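Local coordinates for sensory box/GGDEF family protein (PDB 6EIB) that converts two molecules of GTP into the second messenger c-di-GMP, using magnesium, and so takes part in biofilm formation, at residues Cys33-Ile38 and Asp135-Ser140; Asp37-Lys42 and Tyr118-Val123. One frame throughout, in Å; residues are numbered along the deposited sequence.

Interaction 1: Cys33-Ile38 and Asp135-Ser140; sequences CISIDI and DIYRRS. With SO4 (sulfate ion), chain G.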
loop_
_atom_site.group_PDB
_atom_site.type_symbol
_atom_site.label_atom_id
_atom_site.label_comp_id
_atom_site.label_asym_id
_atom_site.label_seq_id
_atom_site.Cartn_x
_atom_site.Cartn_y
_atom_site.Cartn_z
ATOM N N CYS A 33 -4.690 7.059 -1.588
ATOM C CA CYS A 33 -3.510 6.371 -2.014
ATOM C C CYS A 33 -2.814 5.812 -0.782
ATOM O O CYS A 33 -2.581 6.556 0.159
ATOM C CB CYS A 33 -2.600 7.356 -2.759
ATOM S SG CYS A 33 -1.087 6.642 -3.355
ATOM N N ILE A 34 -2.524 4.515 -0.777
ATOM C CA ILE A 34 -1.780 3.899 0.353
ATOM C C ILE A 34 -0.471 3.361 -0.134
ATOM O O ILE A 34 -0.445 2.574 -1.080
ATOM C CB ILE A 34 -2.534 2.708 0.993
ATOM C CG1 ILE A 34 -3.943 3.113 1.438
ATOM C CG2 ILE A 34 -1.713 2.168 2.206
ATOM C CD1 ILE A 34 -4.910 1.865 1.695
ATOM N N SER A 35 0.609 3.753 0.528
ATOM C CA SER A 35 1.928 3.224 0.248
ATOM C C SER A 35 2.331 2.278 1.345
ATOM O O SER A 35 2.214 2.624 2.511
ATOM C CB SER A 35 2.979 4.349 0.167
ATOM O OG SER A 35 2.684 5.218 -0.906
ATOM N N ILE A 36 2.761 1.082 0.984
ATOM C CA ILE A 36 3.068 0.046 1.965
ATOM C C ILE A 36 4.452 -0.452 1.730
ATOM O O ILE A 36 4.844 -0.617 0.591
ATOM C CB ILE A 36 2.062 -1.127 1.879
ATOM C CG1 ILE A 36 0.718 -0.685 2.443
ATOM C CG2 ILE A 36 2.573 -2.353 2.675
ATOM C CD1 ILE A 36 -0.412 -1.694 2.211
ATOM N N ASP A 37 5.229 -0.629 2.802
ATOM C CA ASP A 37 6.535 -1.239 2.664
ATOM C C ASP A 37 6.646 -2.330 3.726
ATOM O O ASP A 37 6.370 -2.111 4.896
ATOM C CB ASP A 37 7.653 -0.204 2.801
ATOM C CG ASP A 37 9.004 -0.738 2.319
ATOM O OD1 ASP A 37 9.162 -0.961 1.093
ATOM O OD2 ASP A 37 9.932 -0.860 3.138
ATOM N N ILE A 38 7.041 -3.509 3.285
ATOM C CA ILE A 38 7.239 -4.628 4.181
ATOM C C ILE A 38 8.517 -4.434 4.997
ATOM O O ILE A 38 9.584 -4.121 4.423
ATOM C CB ILE A 38 7.312 -5.927 3.399
ATOM C CG1 ILE A 38 5.976 -6.131 2.638
ATOM C CG2 ILE A 38 7.637 -7.101 4.351
ATOM C CD1 ILE A 38 6.007 -7.303 1.648
ATOM N N ASP A 135 2.051 14.226 -7.104
ATOM C CA ASP A 135 1.729 15.063 -5.928
ATOM C C ASP A 135 1.130 14.222 -4.799
ATOM O O ASP A 135 1.300 14.547 -3.612
ATOM C CB ASP A 135 0.739 16.174 -6.260
ATOM C CG ASP A 135 1.359 17.290 -7.120
ATOM O OD1 ASP A 135 2.499 17.699 -6.799
ATOM O OD2 ASP A 135 0.690 17.718 -8.096
ATOM N N ILE A 136 0.340 13.217 -5.169
ATOM C CA ILE A 136 -0.300 12.338 -4.169
ATOM C C ILE A 136 0.724 11.340 -3.608
ATOM O O ILE A 136 0.848 11.192 -2.391
ATOM C CB ILE A 136 -1.495 11.571 -4.765
ATOM C CG1 ILE A 136 -2.534 12.557 -5.309
ATOM C CG2 ILE A 136 -2.191 10.680 -3.692
ATOM C CD1 ILE A 136 -3.824 11.873 -5.927
ATOM N N TYR A 137 1.442 10.669 -4.507
ATOM C CA TYR A 137 2.456 9.695 -4.111
ATOM C C TYR A 137 3.495 10.308 -3.172
ATOM O O TYR A 137 3.928 9.666 -2.199
ATOM C CB TYR A 137 3.191 9.125 -5.352
ATOM C CG TYR A 137 4.303 8.176 -4.908
ATOM C CD1 TYR A 137 3.995 6.900 -4.447
ATOM C CD2 TYR A 137 5.631 8.594 -4.830
ATOM C CE1 TYR A 137 4.988 6.024 -3.978
ATOM C CE2 TYR A 137 6.637 7.724 -4.341
ATOM C CZ TYR A 137 6.300 6.435 -3.930
ATOM O OH TYR A 137 7.257 5.529 -3.444
ATOM N N ARG A 138 3.896 11.544 -3.451
ATOM C CA ARG A 138 4.847 12.248 -2.588
ATOM C C ARG A 138 4.344 12.300 -1.140
ATOM O O ARG A 138 5.116 12.113 -0.175
ATOM C CB ARG A 138 5.105 13.661 -3.120
ATOM C CG ARG A 138 5.859 14.498 -2.178
ATOM C CD ARG A 138 6.022 15.888 -2.703
ATOM N NE ARG A 138 6.785 16.664 -1.740
ATOM C CZ ARG A 138 6.214 17.347 -0.757
ATOM N NH1 ARG A 138 4.882 17.358 -0.652
ATOM N NH2 ARG A 138 6.970 18.029 0.091
ATOM N N ARG A 139 3.042 12.537 -0.972
ATOM C CA ARG A 139 2.476 12.640 0.377
ATOM C C ARG A 139 2.317 11.260 1.032
ATOM O O ARG A 139 2.605 11.111 2.214
ATOM C CB ARG A 139 1.134 13.387 0.348
ATOM C CG ARG A 139 1.249 14.893 0.037
ATOM C CD ARG A 139 -0.055 15.572 0.239
ATOM N NE ARG A 139 -1.060 14.998 -0.646
ATOM C CZ ARG A 139 -1.434 15.554 -1.805
ATOM N NH1 ARG A 139 -0.899 16.711 -2.186
ATOM N NH2 ARG A 139 -2.363 14.972 -2.562
ATOM N N SER A 140 1.872 10.247 0.290
ATOM C CA SER A 140 1.751 8.932 0.924
ATOM C C SER A 140 3.141 8.375 1.196
ATOM O O SER A 140 3.352 7.722 2.204
ATOM C CB SER A 140 0.909 7.945 0.100
ATOM O OG SER A 140 1.480 7.604 -1.151
HETATM S S SO4 G . 5.879 19.459 2.849
HETATM O O1 SO4 G . 5.706 18.033 2.611
HETATM O O2 SO4 G . 5.813 19.704 4.285
HETATM O O3 SO4 G . 7.195 19.881 2.368
HETATM O O4 SO4 G . 4.816 20.182 2.159
#

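Interaction 2: Asp37-Lys42 and Tyr118-Val123; sequences DIDNFK and YLCAGV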
loop_
_atom_site.group_PDB
_atom_site.type_symbol
_atom_site.label_atom_id
_atom_site.label_comp_id
_atom_site.label_asym_id
_atom_site.label_seq_id
_atom_site.Cartn_x
_atom_site.Cartn_y
_atom_site.Cartn_z
ATOM N N ASP A 37 5.229 -0.629 2.802
ATOM C CA ASP A 37 6.535 -1.239 2.664
ATOM C C ASP A 37 6.646 -2.330 3.726
ATOM O O ASP A 37 6.370 -2.111 4.896
ATOM C CB ASP A 37 7.653 -0.204 2.801
ATOM C CG ASP A 37 9.004 -0.738 2.319
ATOM O OD1 ASP A 37 9.162 -0.961 1.093
ATOM O OD2 ASP A 37 9.932 -0.860 3.138
ATOM N N ILE A 38 7.041 -3.509 3.285
ATOM C CA ILE A 38 7.239 -4.628 4.181
ATOM C C ILE A 38 8.517 -4.434 4.997
ATOM O O ILE A 38 9.584 -4.121 4.423
ATOM C CB ILE A 38 7.312 -5.927 3.399
ATOM C CG1 ILE A 38 5.976 -6.131 2.638
ATOM C CG2 ILE A 38 7.637 -7.101 4.351
ATOM C CD1 ILE A 38 6.007 -7.303 1.648
ATOM N N ASP A 39 8.408 -4.604 6.314
ATOM C CA ASP A 39 9.567 -4.412 7.208
ATOM C C ASP A 39 10.502 -5.593 7.116
ATOM O O ASP A 39 10.044 -6.732 7.103
ATOM C CB ASP A 39 9.127 -4.233 8.672
ATOM C CG ASP A 39 8.378 -2.918 8.919
ATOM O OD1 ASP A 39 8.964 -1.862 8.604
ATOM O OD2 ASP A 39 7.194 -2.955 9.408
ATOM N N ASN A 40 11.805 -5.321 7.056
ATOM C CA ASN A 40 12.819 -6.373 7.037
ATOM C C ASN A 40 12.645 -7.461 5.995
ATOM O O ASN A 40 12.920 -8.642 6.273
ATOM C CB ASN A 40 12.906 -7.048 8.414
ATOM C CG ASN A 40 13.224 -6.072 9.504
ATOM O OD1 ASN A 40 12.496 -5.957 10.475
ATOM N ND2 ASN A 40 14.328 -5.352 9.346
ATOM N N PHE A 41 12.211 -7.064 4.802
ATOM C CA PHE A 41 11.936 -8.021 3.747
ATOM C C PHE A 41 13.233 -8.636 3.256
ATOM O O PHE A 41 13.266 -9.815 2.888
ATOM C CB PHE A 41 11.188 -7.351 2.570
ATOM C CG PHE A 41 10.627 -8.329 1.582
ATOM C CD1 PHE A 41 9.597 -9.203 1.958
ATOM C CD2 PHE A 41 11.125 -8.398 0.284
ATOM C CE1 PHE A 41 9.077 -10.126 1.047
ATOM C CE2 PHE A 41 10.604 -9.317 -0.642
ATOM C CZ PHE A 41 9.584 -10.183 -0.253
ATOM N N LYS A 42 14.303 -7.842 3.248
ATOM C CA LYS A 42 15.608 -8.377 2.889
ATOM C C LYS A 42 16.027 -9.475 3.864
ATOM O O LYS A 42 16.495 -10.523 3.437
ATOM C CB LYS A 42 16.659 -7.276 2.860
ATOM C CG LYS A 42 16.377 -6.238 1.808
ATOM C CD LYS A 42 17.485 -5.197 1.763
ATOM C CE LYS A 42 17.048 -4.036 0.903
ATOM N NZ LYS A 42 16.046 -3.234 1.683
ATOM N N TYR A 118 5.979 -7.811 9.414
ATOM C CA TYR A 118 5.260 -6.564 9.653
ATOM C C TYR A 118 5.414 -5.614 8.451
ATOM O O TYR A 118 6.302 -5.794 7.611
ATOM C CB TYR A 118 5.783 -5.893 10.956
ATOM C CG TYR A 118 5.738 -6.804 12.169
ATOM C CD1 TYR A 118 4.594 -6.869 12.958
ATOM C CD2 TYR A 118 6.814 -7.634 12.505
ATOM C CE1 TYR A 118 4.524 -7.718 14.064
ATOM C CE2 TYR A 118 6.729 -8.523 13.625
ATOM C CZ TYR A 118 5.586 -8.535 14.381
ATOM O OH TYR A 118 5.445 -9.363 15.482
ATOM N N LEU A 119 4.567 -4.595 8.385
ATOM C CA LEU A 119 4.661 -3.623 7.306
ATOM C C LEU A 119 4.399 -2.245 7.880
ATOM O O LEU A 119 3.910 -2.140 9.002
ATOM C CB LEU A 119 3.662 -3.980 6.172
ATOM C CG LEU A 119 2.148 -3.993 6.434
ATOM C CD1 LEU A 119 1.541 -2.585 6.366
ATOM C CD2 LEU A 119 1.463 -4.919 5.426
ATOM N N CYS A 120 4.745 -1.190 7.143
ATOM C CA CYS A 120 4.339 0.162 7.525
ATOM C C CYS A 120 3.534 0.695 6.368
ATOM O O CYS A 120 3.679 0.197 5.262
ATOM C CB CYS A 120 5.527 1.091 7.786
ATOM S SG CYS A 120 6.404 0.660 9.330
ATOM N N ALA A 121 2.731 1.723 6.614
ATOM C CA ALA A 121 1.906 2.268 5.544
ATOM C C ALA A 121 1.814 3.757 5.708
ATOM O O ALA A 121 1.807 4.272 6.840
ATOM C CB ALA A 121 0.466 1.622 5.555
ATOM N N GLY A 122 1.776 4.464 4.581
ATOM C CA GLY A 122 1.522 5.889 4.631
ATOM C C GLY A 122 0.287 6.121 3.759
ATOM O O GLY A 122 0.124 5.453 2.727
ATOM N N VAL A 123 -0.548 7.073 4.143
ATOM C CA VAL A 123 -1.818 7.326 3.433
ATOM C C VAL A 123 -2.038 8.790 3.050
ATOM O O VAL A 123 -1.815 9.703 3.847
ATOM C CB VAL A 123 -3.010 6.911 4.296
ATOM C CG1 VAL A 123 -4.299 7.004 3.492
ATOM C CG2 VAL A 123 -2.793 5.510 4.866
HETATM O O HOH W 1 8.983 -7.890 9.536
#

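Interaction 1: Cys33-Ile38 and Asp135-Ser140
Helix 133-148 lies against the strand face that carries Cys33 and Ser35. The two short axes come within 8.1 Å and cross at -47°. Of residues 135-140, Ser140 comes closest to the strand, and its side chain can be followed outward. Its CB points at the strand and stands 3.4 Å from Ser35 OG. Its OG sits in the crowded position between the backbone N and the carbonyl carbon (chi1 65°). From there the hydroxyl meets that of Ser35 tip to tip, with Ser140 OG and Ser35 OG hydrogen-bonded at 2.7 Å. Ser140 OG also has Tyr137 O, one turn back, as a weak partner at 3.4 Å. Cys33 SG is a third neighbour, 3.5 Å from Ser140 OG. It gets there because SG is anti to the backbone N (chi1 -180°). Cys33 CB packs tightly on the Ile136 branch methyl CG2, at 3.5 Å. The Tyr137 ring reaches the strand with CE1, 3.9 Å from Ser35 OG. The phenol OH is hydrogen-bonded to Glu81 on the adjoining strand 81-87. On the helix side turned from the sheet, Arg138 reaches out in extended form. Its NH2 binds O1 of a sulfate ion at 2.8 Å and, more weakly, O3. This ion probably comes from the crystallisation liquor. The helix thus meets the strand here largely through Cys33, Ser35 and Ser140. The two buried serine hydroxyls share one short bond, with Tyr137 O as a weak alternative acceptor for the Ser140 proton.

Interaction 2: Asp37-Lys42 and Tyr118-Val123
Strands 31-38 and 119-125 run antiparallel here, with Asp37 and Cys120 as a hydrogen-bonded pair and Ile38 and Leu119 as the following non-hydrogen-bonded pair. Asp37 N donates to Cys120 O at 3.0 Å, and Cys120 N returns the bond to Asp37 O at 2.9 Å. Both donors lie in the plane of the carbonyl they use. A third bond, Asp39 N to Tyr118 O at 2.7 Å, is short, but its donor stands 28° out of the carbonyl plane. A water continues the pairing from Tyr118 N to Asp39 O. The pairing belongs to the central sheet of the GGDEF domain. At its end, a type II turn from Ile38 to Phe41 leads into helix 41-48. Asp37 and Ile38 probably bind magnesium, as in related cyclases. The Asp37 carboxylate swings away from Cys120 towards Glu80, a predicted catalytic residue. Such closeness would probably raise a carboxylate pKa, or be eased by a bound magnesium ion. Lys148 adds a long, weak ion pair to Asp37. Asp39 turns its side chain back over the other strand, with CG beside the backbone N (chi1 -68°). Its OD2 approaches Tyr118 CB at 3.6 Å and is hydrogen-bonded to the backbone N of Asn153. OD1 lies 3.7 Å from Cys120 SG. On the face opposite Asp37 and Cys120, Leu119 CB sits 4.1 Å from Ile38 CA, and both residues pack on Leu60 of helix 50-67.

In the fold
Both interactions use strand 31-38, and they share Asp37 and Ile38. Their centres are about 12 Å apart. Interaction 1 brings helix 133-148 onto one face of the sheet. Interaction 2 joins the strand's C-terminal end to its antiparallel neighbour, strand 119-125. That strand comes just before helix 133-148 in the chain, so strand 31-38 meets two consecutive elements. The two contacts also touch directly: Ser35 O and Gly122 N probably form a hydrogen bond at 2.8 Å, and Ser140 CB packs on Gly122 O. Strand 31-38 is therefore paired along one side with strand 119-125 and covered on one face by helix 133-148 as it leads to the probable magnesium site of the GGDEF domain.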